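Inorganic pyrophosphatase (Shewanella sp. AS-11, PDB 6LL7) probably catalyses the hydrolysis of inorganic diphosphate to two phosphates, with divalent manganese as its cofactor. Local coordinates at residues M4-H9 with Y70-S75; D13-C18 with M141-S146; V93-L98 with G115-V120; V220-V225 with I256-S261. All coordinates share one frame; numbering follows the deposited sequence.

Overall arrangement
Contacts 1, 2 and 3 are buried around the two-manganese site in the DHH part of the chain; contacts 1 and 2 bind both ions, contact 3 only that of chain F. Contact 1 joins two parallel strands of the central sheet and ends in metal ligands. Contact 2 sets the start of helix 14-29 against helix 134-148; it packs small side chains and adds a water bridge. Contact 3 brings the loop after strand 88-94 to the start of helix 117-128, around a histidine ring. Strands 68-72 and 88-94 are sheet neighbours, which ties contacts 1 and 3. Contact 4 lies in the DHHA2 part, partly at the surface. It binds no metal and is about 8 Å from contact 2 at the nearest atoms.

Contact 1: M4-H9 with Y70-S75; sequences MYVVGH and YIVDHS. With MN (manganese (II) ion), chain E; MN (manganese (II) ion), chain F.
Val6 and Val7 pair in parallel with Tyr70 and Ile71, and the loops that follow these strands deliver metal ligands. Three backbone hydrogen bonds join the strands: Tyr70 N to Tyr5 O, Val7 N to Tyr70 O (2.8 Å) and Val72 N to Val7 O. On the side of Val6, its CG1 touches Val72 CG2 at 3.6 Å. Met4 SD approaches the edge of the Tyr70 ring, 3.7 Å from Tyr70 CD2, a Met-aromatic contact.

His9 can be followed outward. Its CB rests 3.6 Å from His74 CD2. CG lies between the backbone N and the carbonyl carbon (chi1 52°), which turns the ring toward Asp73. CD2 meets Asp73 O edge-on, in the ring plane, at 3.5 Å. At the tip, NE2 binds manganese of chain E at 2.2 Å. Asp73 OD2 binds the same ion, and Asp73 OD1 binds manganese of chain F at 2.1 Å, so this carboxylate bridges the pair. Asp13, Asp15, His95 and Asp147 supply the other protein ligands.

The His74 ring has Ile71 CG2 over one face, 3.2 Å above its plane, and His74 ND1 hydrogen-bonds Glu76 N. With an alanine in place of His74, the CB of His9 would probably lose its neighbour, and Glu76 N would lose its mate.

Strand 4-7 runs between strands 34-38 and 68-72, and strand 88-94 lies beyond the latter. Helix 14-29 covers Val6 and Tyr70 through Leu23, and Ile71 packs on Ile89 and Ile92 of strand 88-94.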
loop_
_atom_site.group_PDB
_atom_site.type_symbol
_atom_site.label_atom_id
_atom_site.label_comp_id
_atom_site.label_asym_id
_atom_site.label_seq_id
_atom_site.Cartn_x
_atom_site.Cartn_y
_atom_site.Cartn_z
ATOM N N MET A 4 11.342 8.362 -18.991
ATOM C CA MET A 4 10.287 7.454 -18.465
ATOM C C MET A 4 9.660 8.094 -17.213
ATOM O O MET A 4 10.375 8.805 -16.486
ATOM C CB MET A 4 10.835 6.063 -18.125
ATOM C CG MET A 4 11.709 6.044 -16.873
ATOM S SD MET A 4 12.329 4.423 -16.409
ATOM C CE MET A 4 13.671 4.236 -17.584
ATOM N N TYR A 5 8.380 7.803 -16.980
ATOM C CA TYR A 5 7.639 8.100 -15.732
ATOM C C TYR A 5 7.583 6.826 -14.879
ATOM O O TYR A 5 7.055 5.766 -15.344
ATOM C CB TYR A 5 6.245 8.651 -16.041
ATOM C CG TYR A 5 6.287 9.987 -16.729
ATOM C CD1 TYR A 5 6.321 10.087 -18.112
ATOM C CD2 TYR A 5 6.313 11.154 -15.987
ATOM C CE1 TYR A 5 6.382 11.319 -18.744
ATOM C CE2 TYR A 5 6.388 12.393 -16.599
ATOM C CZ TYR A 5 6.394 12.474 -17.977
ATOM O OH TYR A 5 6.467 13.706 -18.545
ATOM N N VAL A 6 8.146 6.909 -13.669
ATOM C CA VAL A 6 8.106 5.810 -12.672
ATOM C C VAL A 6 6.889 6.062 -11.791
ATOM O O VAL A 6 6.794 7.170 -11.204
ATOM C CB VAL A 6 9.381 5.761 -11.823
ATOM C CG1 VAL A 6 9.331 4.586 -10.874
ATOM C CG2 VAL A 6 10.639 5.735 -12.669
ATOM N N VAL A 7 5.960 5.113 -11.727
ATOM C CA VAL A 7 4.678 5.438 -11.053
ATOM C C VAL A 7 4.110 4.181 -10.394
ATOM O O VAL A 7 4.169 3.105 -11.010
ATOM C CB VAL A 7 3.705 6.115 -12.039
ATOM C CG1 VAL A 7 3.248 5.161 -13.135
ATOM C CG2 VAL A 7 2.515 6.730 -11.303
ATOM N N GLY A 8 3.622 4.339 -9.163
ATOM C CA GLY A 8 2.957 3.280 -8.393
ATOM C C GLY A 8 1.456 3.274 -8.641
ATOM O O GLY A 8 1.007 3.869 -9.636
ATOM N N HIS A 9 0.708 2.615 -7.754
ATOM C CA HIS A 9 -0.740 2.333 -7.930
ATOM C C HIS A 9 -1.581 3.562 -7.548
ATOM O O HIS A 9 -1.105 4.428 -6.789
ATOM C CB HIS A 9 -1.188 1.070 -7.156
ATOM C CG HIS A 9 -0.820 1.011 -5.708
ATOM N ND1 HIS A 9 -1.231 1.959 -4.781
ATOM C CD2 HIS A 9 -0.110 0.086 -5.016
ATOM C CE1 HIS A 9 -0.752 1.647 -3.586
ATOM N NE2 HIS A 9 -0.068 0.486 -3.700
ATOM N N TYR A 70 7.390 3.135 -16.032
ATOM C CA TYR A 70 7.948 2.077 -15.160
ATOM C C TYR A 70 6.974 1.902 -13.997
ATOM O O TYR A 70 6.819 2.852 -13.183
ATOM C CB TYR A 70 9.361 2.451 -14.705
ATOM C CG TYR A 70 10.234 1.263 -14.389
ATOM C CD1 TYR A 70 9.836 0.303 -13.471
ATOM C CD2 TYR A 70 11.457 1.084 -15.031
ATOM C CE1 TYR A 70 10.623 -0.806 -13.201
ATOM C CE2 TYR A 70 12.258 -0.014 -14.767
ATOM C CZ TYR A 70 11.839 -0.963 -13.848
ATOM O OH TYR A 70 12.615 -2.051 -13.586
ATOM N N ILE A 71 6.322 0.746 -13.936
ATOM C CA ILE A 71 5.273 0.459 -12.917
ATOM C C ILE A 71 5.934 0.017 -11.602
ATOM O O ILE A 71 6.833 -0.821 -11.658
ATOM C CB ILE A 71 4.312 -0.613 -13.438
ATOM C CG1 ILE A 71 3.592 -0.177 -14.722
ATOM C CG2 ILE A 71 3.327 -1.013 -12.344
ATOM C CD1 ILE A 71 2.350 0.643 -14.496
ATOM N N VAL A 72 5.461 0.529 -10.464
ATOM C CA VAL A 72 5.911 0.119 -9.098
ATOM C C VAL A 72 4.733 -0.464 -8.298
ATOM O O VAL A 72 3.648 0.159 -8.313
ATOM C CB VAL A 72 6.528 1.311 -8.357
ATOM C CG1 VAL A 72 6.961 0.928 -6.950
ATOM C CG2 VAL A 72 7.674 1.924 -9.135
ATOM N N ASP A 73 4.941 -1.623 -7.653
ATOM C CA ASP A 73 4.139 -2.108 -6.490
ATOM C C ASP A 73 2.762 -2.599 -6.944
ATOM O O ASP A 73 1.822 -2.586 -6.129
ATOM C CB ASP A 73 3.948 -0.983 -5.458
ATOM C CG ASP A 73 3.501 -1.405 -4.072
ATOM O OD1 ASP A 73 3.743 -2.568 -3.697
ATOM O OD2 ASP A 73 2.920 -0.540 -3.372
ATOM N N HIS A 74 2.626 -2.979 -8.197
ATOM C CA HIS A 74 1.477 -3.779 -8.710
ATOM C C HIS A 74 1.836 -4.350 -10.093
ATOM O O HIS A 74 2.874 -3.960 -10.636
ATOM C CB HIS A 74 0.208 -2.918 -8.767
ATOM C CG HIS A 74 0.272 -1.842 -9.800
ATOM N ND1 HIS A 74 -0.258 -2.021 -11.067
ATOM C CD2 HIS A 74 0.753 -0.578 -9.757
ATOM C CE1 HIS A 74 -0.078 -0.923 -11.761
ATOM N NE2 HIS A 74 0.529 -0.020 -10.985
ATOM N N SER A 75 0.998 -5.231 -10.628
ATOM C CA SER A 75 1.039 -5.650 -12.047
ATOM C C SER A 75 -0.396 -5.818 -12.558
ATOM O O SER A 75 -0.636 -6.760 -13.330
ATOM C CB SER A 75 1.884 -6.896 -12.238
ATOM O OG SER A 75 1.417 -7.991 -11.453
HETATM MN MN MN E . 1.106 -0.654 -2.160
HETATM MN MN MN F . 4.134 -2.806 -1.608
HETATM O O HOH W 1 1.006 -2.406 -2.820
HETATM O O HOH W 2 1.911 -3.110 -0.670
#

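Contact 2: D13-C18 with M141-S146; sequences DSDSIC and MCAILS. With MN (manganese (II) ion), chain E; MN (manganese (II) ion), chain F.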
loop_
_atom_site.group_PDB
_atom_site.type_symbol
_atom_site.label_atom_id
_atom_site.label_comp_id
_atom_site.label_asym_id
_atom_site.label_seq_id
_atom_site.Cartn_x
_atom_site.Cartn_y
_atom_site.Cartn_z
ATOM N N ASP A 13 0.457 4.468 -1.686
ATOM C CA ASP A 13 0.962 4.266 -0.295
ATOM C C ASP A 13 2.427 4.682 -0.261
ATOM O O ASP A 13 2.919 5.114 -1.309
ATOM C CB ASP A 13 0.775 2.816 0.155
ATOM C CG ASP A 13 1.335 1.798 -0.819
ATOM O OD1 ASP A 13 1.978 2.213 -1.808
ATOM O OD2 ASP A 13 1.087 0.613 -0.597
ATOM N N SER A 14 3.114 4.541 0.879
ATOM C CA SER A 14 4.547 4.912 0.994
ATOM C C SER A 14 5.405 4.148 -0.024
ATOM O O SER A 14 6.272 4.812 -0.673
ATOM C CB SER A 14 5.048 4.743 2.391
ATOM O OG SER A 14 4.502 5.755 3.228
ATOM N N ASP A 15 5.149 2.845 -0.214
ATOM C CA ASP A 15 5.915 1.977 -1.143
ATOM C C ASP A 15 5.866 2.569 -2.552
ATOM O O ASP A 15 6.954 2.699 -3.160
ATOM C CB ASP A 15 5.403 0.533 -1.149
ATOM C CG ASP A 15 6.335 -0.474 -1.815
ATOM O OD1 ASP A 15 7.520 -0.125 -1.981
ATOM O OD2 ASP A 15 5.879 -1.611 -2.113
ATOM N N SER A 16 4.662 2.867 -3.068
ATOM C CA SER A 16 4.448 3.429 -4.429
ATOM C C SER A 16 5.173 4.775 -4.586
ATOM O O SER A 16 5.722 5.002 -5.682
ATOM C CB SER A 16 2.988 3.592 -4.764
ATOM O OG SER A 16 2.271 2.354 -4.659
ATOM N N ILE A 17 5.163 5.659 -3.575
ATOM C CA ILE A 17 5.711 7.045 -3.693
ATOM C C ILE A 17 7.231 6.983 -3.477
ATOM O O ILE A 17 7.974 7.528 -4.318
ATOM C CB ILE A 17 5.029 7.996 -2.689
ATOM C CG1 ILE A 17 3.531 8.166 -2.946
ATOM C CG2 ILE A 17 5.748 9.331 -2.647
ATOM C CD1 ILE A 17 3.193 8.878 -4.243
ATOM N N CYS A 18 7.690 6.372 -2.374
ATOM C CA CYS A 18 9.134 6.259 -2.028
ATOM C C CYS A 18 9.854 5.419 -3.100
ATOM O O CYS A 18 11.022 5.693 -3.392
ATOM C CB CYS A 18 9.304 5.680 -0.619
ATOM S SG CYS A 18 8.708 6.752 0.726
ATOM N N MET A 141 14.001 2.575 3.368
ATOM C CA MET A 141 13.827 1.991 4.724
ATOM C C MET A 141 12.368 2.114 5.193
ATOM O O MET A 141 11.789 1.075 5.539
ATOM C CB MET A 141 14.736 2.695 5.739
ATOM C CG MET A 141 14.664 2.097 7.135
ATOM S SD MET A 141 15.650 2.975 8.337
ATOM C CE MET A 141 14.589 4.395 8.616
ATOM N N CYS A 142 11.825 3.333 5.234
ATOM C CA CYS A 142 10.490 3.685 5.798
ATOM C C CYS A 142 9.373 2.990 5.018
ATOM O O CYS A 142 8.371 2.570 5.649
ATOM C CB CYS A 142 10.249 5.194 5.752
ATOM S SG CYS A 142 11.217 6.120 6.960
ATOM N N ALA A 143 9.513 2.923 3.692
ATOM C CA ALA A 143 8.587 2.186 2.802
ATOM C C ALA A 143 8.509 0.728 3.251
ATOM O O ALA A 143 7.376 0.185 3.286
ATOM C CB ALA A 143 9.018 2.273 1.366
ATOM N N ILE A 144 9.645 0.112 3.599
ATOM C CA ILE A 144 9.650 -1.333 3.986
ATOM C C ILE A 144 9.005 -1.482 5.375
ATOM O O ILE A 144 8.230 -2.461 5.559
ATOM C CB ILE A 144 11.055 -1.959 3.902
ATOM C CG1 ILE A 144 11.687 -1.738 2.525
ATOM C CG2 ILE A 144 10.983 -3.438 4.264
ATOM C CD1 ILE A 144 13.196 -1.675 2.561
ATOM N N LEU A 145 9.293 -0.561 6.304
ATOM C CA LEU A 145 8.694 -0.550 7.674
ATOM C C LEU A 145 7.182 -0.289 7.554
ATOM O O LEU A 145 6.401 -0.835 8.328
ATOM C CB LEU A 145 9.385 0.502 8.534
ATOM C CG LEU A 145 10.866 0.253 8.848
ATOM C CD1 LEU A 145 11.451 1.436 9.600
ATOM C CD2 LEU A 145 11.078 -1.001 9.663
ATOM N N SER A 146 6.775 0.504 6.572
ATOM C CA SER A 146 5.352 0.800 6.274
ATOM C C SER A 146 4.652 -0.478 5.811
ATOM O O SER A 146 3.683 -0.853 6.450
ATOM C CB SER A 146 5.237 1.912 5.272
ATOM O OG SER A 146 3.880 2.086 4.907
HETATM MN MN MN E . 1.106 -0.654 -2.160
HETATM MN MN MN F . 4.134 -2.806 -1.608
HETATM O O HOH W 3 3.699 1.871 2.336
HETATM O O HOH W 1 1.006 -2.406 -2.820
HETATM O O HOH W 2 1.911 -3.110 -0.670
#
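Ala143 CB fits against helix 14-29 at Asp15 and Cys18, in an antiparallel helix pair. The short axes run at 163° to each other and approach to 8.7 Å. Small side chains allow this closeness. Ala143 CB lies 4.0 Å from Asp15 CA and also touches Cys18 CB. One turn on, Ser14 CB meets Ser146 OG at 3.8 Å. No direct hydrogen bond crosses between the two segments.

The start of helix 14-29 carries two metal ligands, Asp13 and Asp15, with one residue between them. Asp13 is the N-cap. Its CG sits between the backbone N and the carbonyl carbon (chi1 52°), which folds the carboxylate back over the helix start. Asp13 OD1 then accepts from both Ser16 N and Ser16 OG, which come to it from opposite faces of the carboxylate plane. These two bonds probably hold the group from turning, while Asp13 OD2 binds manganese of chain E at 2.0 Å.

Asp15 is extended instead, its CG pointing away from the backbone N (chi1 -166°). That directs OD2 to manganese of chain F at 2.2 Å. Asn118 ND2 grips Asp15 OD1, and Ser117 OG bonds to OD2, so a second shell from helix 117-128 positions this ligand. Ser14 OG and Ser146 OG both hydrogen-bond OE2 of Glu45, from helix 44-53, which links the two helices through a third.

A water makes another bridge: it accepts from Asp15 N at 3.1 Å and donates to Ser146 OG at 2.6 Å.

Contact 3: V93-L98 with G115-V120; sequences VDHHKL and GCSNTV. Unlike the reference sequence in segment 115-120: Ser117 (reference Arg). With MN (manganese (II) ion), chain F.
A loop histidine, His95, packs flat against the peptide just before helix 117-128, at the end of strand 88-94 where the manganese site lies. Its CG lies between the backbone N and the carbonyl carbon (chi1 60°), which lays the ring against the Gly115-Cys116 peptide. Cys116 N stands 3.3 Å above the ring plane, over its centre. The opposite face is met by His96 CE1, nearer the rim. Ser117 OG touches the ring edge in its plane, 3.2 Å from His95 CD2, and hydrogen-bonds Asp15 OD2, a ligand of the same manganese. Ser117 differs here from the arginine of the reference sequence. Packed on both faces, the ring binds manganese of chain F through NE2 at 2.2 Å. No hydrogen bond crosses between the segments.

Asp94 steadies the flanking histidine. Its OD1 uses the syn lone pair to accept from His96 ND1 at 2.5 Å, and it takes a weak bond from His95 N. Were an alanine here, His96 would be likely to lose its acceptor and be set free to turn away from the face of His95.

Cys116 SG caps the helix with a weak bond from Asn118 N. Val93 CG2 reaches Val120 CG1 at 3.6 Å, the two valines lying alongside with their side chains pointing opposite ways.

Strand 88-94 bonds to strand 68-72 on one flank, and Asp94 pairs with Trp110 of strand 108-111 on the other. Leu23 of helix 14-29 also packs on Val93, while Asn118 and Thr119 lie on helix 134-148.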
loop_
_atom_site.group_PDB
_atom_site.type_symbol
_atom_site.label_atom_id
_atom_site.label_comp_id
_atom_site.label_asym_id
_atom_site.label_seq_id
_atom_site.Cartn_x
_atom_site.Cartn_y
_atom_site.Cartn_z
ATOM N N VAL A 93 8.533 -3.186 -11.294
ATOM C CA VAL A 93 9.166 -3.654 -10.029
ATOM C C VAL A 93 8.071 -3.819 -8.974
ATOM O O VAL A 93 7.403 -2.833 -8.667
ATOM C CB VAL A 93 10.285 -2.722 -9.541
ATOM C CG1 VAL A 93 9.837 -1.269 -9.388
ATOM C CG2 VAL A 93 10.864 -3.253 -8.251
ATOM N N ASP A 94 7.928 -5.021 -8.420
ATOM C CA ASP A 94 6.785 -5.372 -7.541
ATOM C C ASP A 94 7.122 -6.594 -6.683
ATOM O O ASP A 94 8.183 -7.221 -6.891
ATOM C CB ASP A 94 5.545 -5.632 -8.394
ATOM C CG ASP A 94 4.262 -5.820 -7.603
ATOM O OD1 ASP A 94 4.237 -5.395 -6.418
ATOM O OD2 ASP A 94 3.295 -6.376 -8.175
ATOM N N HIS A 95 6.223 -6.921 -5.758
ATOM C CA HIS A 95 6.309 -8.087 -4.846
ATOM C C HIS A 95 4.921 -8.714 -4.697
ATOM O O HIS A 95 4.681 -9.331 -3.650
ATOM C CB HIS A 95 6.876 -7.655 -3.494
ATOM C CG HIS A 95 6.057 -6.624 -2.782
ATOM N ND1 HIS A 95 5.309 -6.911 -1.653
ATOM C CD2 HIS A 95 5.850 -5.316 -3.045
ATOM C CE1 HIS A 95 4.686 -5.822 -1.254
ATOM N NE2 HIS A 95 5.008 -4.823 -2.093
ATOM N N HIS A 96 4.052 -8.569 -5.701
ATOM C CA HIS A 96 2.715 -9.212 -5.728
ATOM C C HIS A 96 2.685 -10.341 -6.756
ATOM O O HIS A 96 3.640 -10.474 -7.556
ATOM C CB HIS A 96 1.620 -8.199 -6.046
ATOM C CG HIS A 96 1.484 -7.151 -4.995
ATOM N ND1 HIS A 96 2.154 -5.936 -5.064
ATOM C CD2 HIS A 96 0.780 -7.142 -3.838
ATOM C CE1 HIS A 96 1.872 -5.233 -3.989
ATOM N NE2 HIS A 96 1.007 -5.944 -3.234
ATOM N N LYS A 97 1.580 -11.083 -6.724
ATOM C CA LYS A 97 1.124 -12.015 -7.778
ATOM C C LYS A 97 1.154 -11.293 -9.129
ATOM O O LYS A 97 1.046 -10.056 -9.175
ATOM C CB LYS A 97 -0.258 -12.571 -7.414
ATOM C CG LYS A 97 -1.426 -11.591 -7.514
ATOM C CD LYS A 97 -2.771 -12.260 -7.218
ATOM C CE LYS A 97 -3.972 -11.411 -7.576
ATOM N NZ LYS A 97 -3.880 -10.892 -8.970
ATOM N N LEU A 98 1.360 -12.054 -10.200
ATOM C CA LEU A 98 1.433 -11.498 -11.566
ATOM C C LEU A 98 -0.005 -11.293 -12.067
ATOM O O LEU A 98 -0.739 -12.289 -12.208
ATOM C CB LEU A 98 2.242 -12.439 -12.467
ATOM C CG LEU A 98 2.401 -11.962 -13.912
ATOM C CD1 LEU A 98 3.210 -10.681 -13.969
ATOM C CD2 LEU A 98 2.982 -13.043 -14.785
ATOM N N GLY A 115 8.131 -8.539 0.945
ATOM C CA GLY A 115 7.076 -7.728 1.585
ATOM C C GLY A 115 7.022 -6.298 1.070
ATOM O O GLY A 115 6.123 -5.555 1.538
ATOM N N CYS A 116 7.914 -5.899 0.156
ATOM C CA CYS A 116 8.051 -4.482 -0.261
ATOM C C CYS A 116 8.842 -4.296 -1.567
ATOM O O CYS A 116 10.001 -4.779 -1.655
ATOM C CB CYS A 116 8.737 -3.696 0.842
ATOM S SG CYS A 116 8.530 -1.910 0.676
ATOM N N SER A 117 8.277 -3.520 -2.504
ATOM C CA SER A 117 8.909 -3.142 -3.792
ATOM C C SER A 117 10.285 -2.509 -3.531
ATOM O O SER A 117 11.233 -2.757 -4.293
ATOM C CB SER A 117 8.025 -2.229 -4.599
ATOM O OG SER A 117 6.689 -2.693 -4.645
ATOM N N ASN A 118 10.396 -1.741 -2.460
ATOM C CA ASN A 118 11.631 -0.984 -2.127
ATOM C C ASN A 118 12.742 -1.979 -1.756
ATOM O O ASN A 118 13.895 -1.646 -1.919
ATOM C CB ASN A 118 11.320 0.093 -1.081
ATOM C CG ASN A 118 10.935 1.405 -1.727
ATOM O OD1 ASN A 118 11.782 2.264 -1.933
ATOM N ND2 ASN A 118 9.670 1.579 -2.074
ATOM N N THR A 119 12.398 -3.174 -1.286
ATOM C CA THR A 119 13.381 -4.263 -1.033
ATOM C C THR A 119 14.012 -4.710 -2.353
ATOM O O THR A 119 15.244 -4.903 -2.382
ATOM C CB THR A 119 12.747 -5.462 -0.332
ATOM O OG1 THR A 119 12.264 -4.951 0.911
ATOM C CG2 THR A 119 13.713 -6.614 -0.135
ATOM N N VAL A 120 13.182 -4.854 -3.390
ATOM C CA VAL A 120 13.627 -5.206 -4.765
ATOM C C VAL A 120 14.476 -4.054 -5.319
ATOM O O VAL A 120 15.550 -4.360 -5.891
ATOM C CB VAL A 120 12.448 -5.490 -5.697
ATOM C CG1 VAL A 120 12.951 -5.928 -7.059
ATOM C CG2 VAL A 120 11.507 -6.538 -5.121
HETATM MN MN MN F . 4.134 -2.806 -1.608
HETATM O O HOH W 2 1.911 -3.110 -0.670
#

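Contact 4: V220-V225 with I256-S261; sequences VIDLAV and IMKEGS
Met257 CG points away from its own carbonyl carbon (chi1 -58°), which lays it beside Ile221. There it sits 3.2 Å from Ile221 O and 3.8 Å from Ile221 CG2, the two side chains running the same way. Lys258 is stretched through chi3 and turns only at its end (chi4 90°), bringing NZ toward Asp222.

The contact joins two loops of the DHHA2 domain. One leaves strand 211-220, and the other is the hairpin turn between strands 248-255 and 260-267. Glu259 and Gly260 form a G1 beta bulge opposite Asp255 at this turn.

Ile256 N donates to Val220 O at 3.0 Å in a nearly straight bond. It continues the parallel pairing one residue past the end of strand 248-255. Ile256 CG1 leans over the same carbonyl, 3.6 Å from Val220 O, and meets Ile221 less closely.

Lys258 NZ lies 4.0 Å from Asp222 OD1, a long salt bridge near the surface. Its stronger partner is Asp255, which also accepts a hydrogen bond from Leu223 N. Leu223 CB comes near the ammonium group too. Behind the contact, helix 176-188 covers Ile221 through Met181 and Lys185, and Ile256 through Phe184.

Asp222 also closes an Asx turn. Its OD1 accepts from Ala224 N at 3.1 Å, the donor standing well above the carboxylate plane.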
loop_
_atom_site.group_PDB
_atom_site.type_symbol
_atom_site.label_atom_id
_atom_site.label_comp_id
_atom_site.label_asym_id
_atom_site.label_seq_id
_atom_site.Cartn_x
_atom_site.Cartn_y
_atom_site.Cartn_z
ATOM N N VAL A 220 -2.999 1.772 13.140
ATOM C CA VAL A 220 -2.734 2.745 14.237
ATOM C C VAL A 220 -2.040 2.006 15.377
ATOM O O VAL A 220 -2.043 0.759 15.362
ATOM C CB VAL A 220 -4.034 3.419 14.710
ATOM C CG1 VAL A 220 -4.720 4.165 13.583
ATOM C CG2 VAL A 220 -4.989 2.414 15.336
ATOM N N ILE A 221 -1.460 2.757 16.307
ATOM C CA ILE A 221 -0.740 2.220 17.496
ATOM C C ILE A 221 -1.767 1.811 18.558
ATOM O O ILE A 221 -1.496 0.852 19.306
ATOM C CB ILE A 221 0.280 3.251 18.013
ATOM C CG1 ILE A 221 1.409 3.440 16.994
ATOM C CG2 ILE A 221 0.802 2.870 19.395
ATOM C CD1 ILE A 221 2.679 4.037 17.556
ATOM N N ASP A 222 -2.914 2.486 18.621
ATOM C CA ASP A 222 -3.947 2.180 19.643
ATOM C C ASP A 222 -5.332 2.331 19.018
ATOM O O ASP A 222 -5.648 3.425 18.501
ATOM C CB ASP A 222 -3.764 3.046 20.892
ATOM C CG ASP A 222 -4.760 2.768 22.006
ATOM O OD1 ASP A 222 -5.565 1.830 21.876
ATOM O OD2 ASP A 222 -4.722 3.496 23.008
ATOM N N LEU A 223 -6.121 1.259 19.097
ATOM C CA LEU A 223 -7.486 1.133 18.524
ATOM C C LEU A 223 -8.461 2.125 19.200
ATOM O O LEU A 223 -9.465 2.485 18.565
ATOM C CB LEU A 223 -7.871 -0.335 18.723
ATOM C CG LEU A 223 -9.305 -0.727 18.408
ATOM C CD1 LEU A 223 -9.639 -0.424 16.968
ATOM C CD2 LEU A 223 -9.499 -2.207 18.710
ATOM N N ALA A 224 -8.152 2.591 20.413
ATOM C CA ALA A 224 -8.964 3.546 21.218
ATOM C C ALA A 224 -9.129 4.911 20.527
ATOM O O ALA A 224 -10.079 5.635 20.893
ATOM C CB ALA A 224 -8.342 3.732 22.587
ATOM N N VAL A 225 -8.245 5.273 19.592
ATOM C CA VAL A 225 -8.271 6.589 18.883
ATOM C C VAL A 225 -9.573 6.712 18.073
ATOM O O VAL A 225 -9.976 7.857 17.783
ATOM C CB VAL A 225 -7.043 6.800 17.972
ATOM C CG1 VAL A 225 -5.729 6.709 18.746
ATOM C CG2 VAL A 225 -7.050 5.853 16.773
ATOM N N ILE A 256 -1.501 -2.167 15.637
ATOM C CA ILE A 256 -0.194 -2.804 15.307
ATOM C C ILE A 256 0.498 -3.269 16.597
ATOM O O ILE A 256 1.471 -4.042 16.474
ATOM C CB ILE A 256 0.696 -1.877 14.449
ATOM C CG1 ILE A 256 1.232 -0.661 15.206
ATOM C CG2 ILE A 256 -0.036 -1.468 13.181
ATOM C CD1 ILE A 256 2.633 -0.261 14.790
ATOM N N MET A 257 0.020 -2.838 17.773
ATOM C CA MET A 257 0.569 -3.275 19.090
ATOM C C MET A 257 -0.154 -4.550 19.550
ATOM O O MET A 257 0.548 -5.516 19.876
ATOM C CB MET A 257 0.450 -2.172 20.148
ATOM C CG MET A 257 1.146 -0.883 19.750
ATOM S SD MET A 257 2.862 -1.121 19.213
ATOM C CE MET A 257 3.690 -0.558 20.696
ATOM N N LYS A 258 -1.490 -4.581 19.518
ATOM C CA LYS A 258 -2.277 -5.808 19.817
ATOM C C LYS A 258 -2.085 -6.835 18.687
ATOM O O LYS A 258 -2.314 -8.040 18.923
ATOM C CB LYS A 258 -3.755 -5.463 20.014
ATOM C CG LYS A 258 -4.060 -4.503 21.158
ATOM C CD LYS A 258 -5.540 -4.417 21.459
ATOM C CE LYS A 258 -5.879 -3.452 22.572
ATOM N NZ LYS A 258 -6.120 -2.100 22.017
ATOM N N GLU A 259 -1.669 -6.377 17.507
ATOM C CA GLU A 259 -1.454 -7.199 16.284
ATOM C C GLU A 259 -2.780 -7.858 15.899
ATOM O O GLU A 259 -2.806 -9.101 15.765
ATOM C CB GLU A 259 -0.326 -8.215 16.483
ATOM C CG GLU A 259 1.029 -7.571 16.715
ATOM C CD GLU A 259 2.239 -8.486 16.670
ATOM O OE1 GLU A 259 2.130 -9.612 16.142
ATOM O OE2 GLU A 259 3.297 -8.058 17.161
ATOM N N GLY A 260 -3.833 -7.054 15.747
ATOM C CA GLY A 260 -5.166 -7.516 15.308
ATOM C C GLY A 260 -5.935 -6.402 14.617
ATOM O O GLY A 260 -5.438 -5.247 14.612
ATOM N N SER A 261 -7.093 -6.724 14.036
ATOM C CA SER A 261 -7.956 -5.764 13.300
ATOM C C SER A 261 -9.417 -5.885 13.759
ATOM O O SER A 261 -9.955 -7.023 13.743
ATOM C CB SER A 261 -7.820 -5.975 11.820
ATOM O OG SER A 261 -6.508 -5.643 11.393
#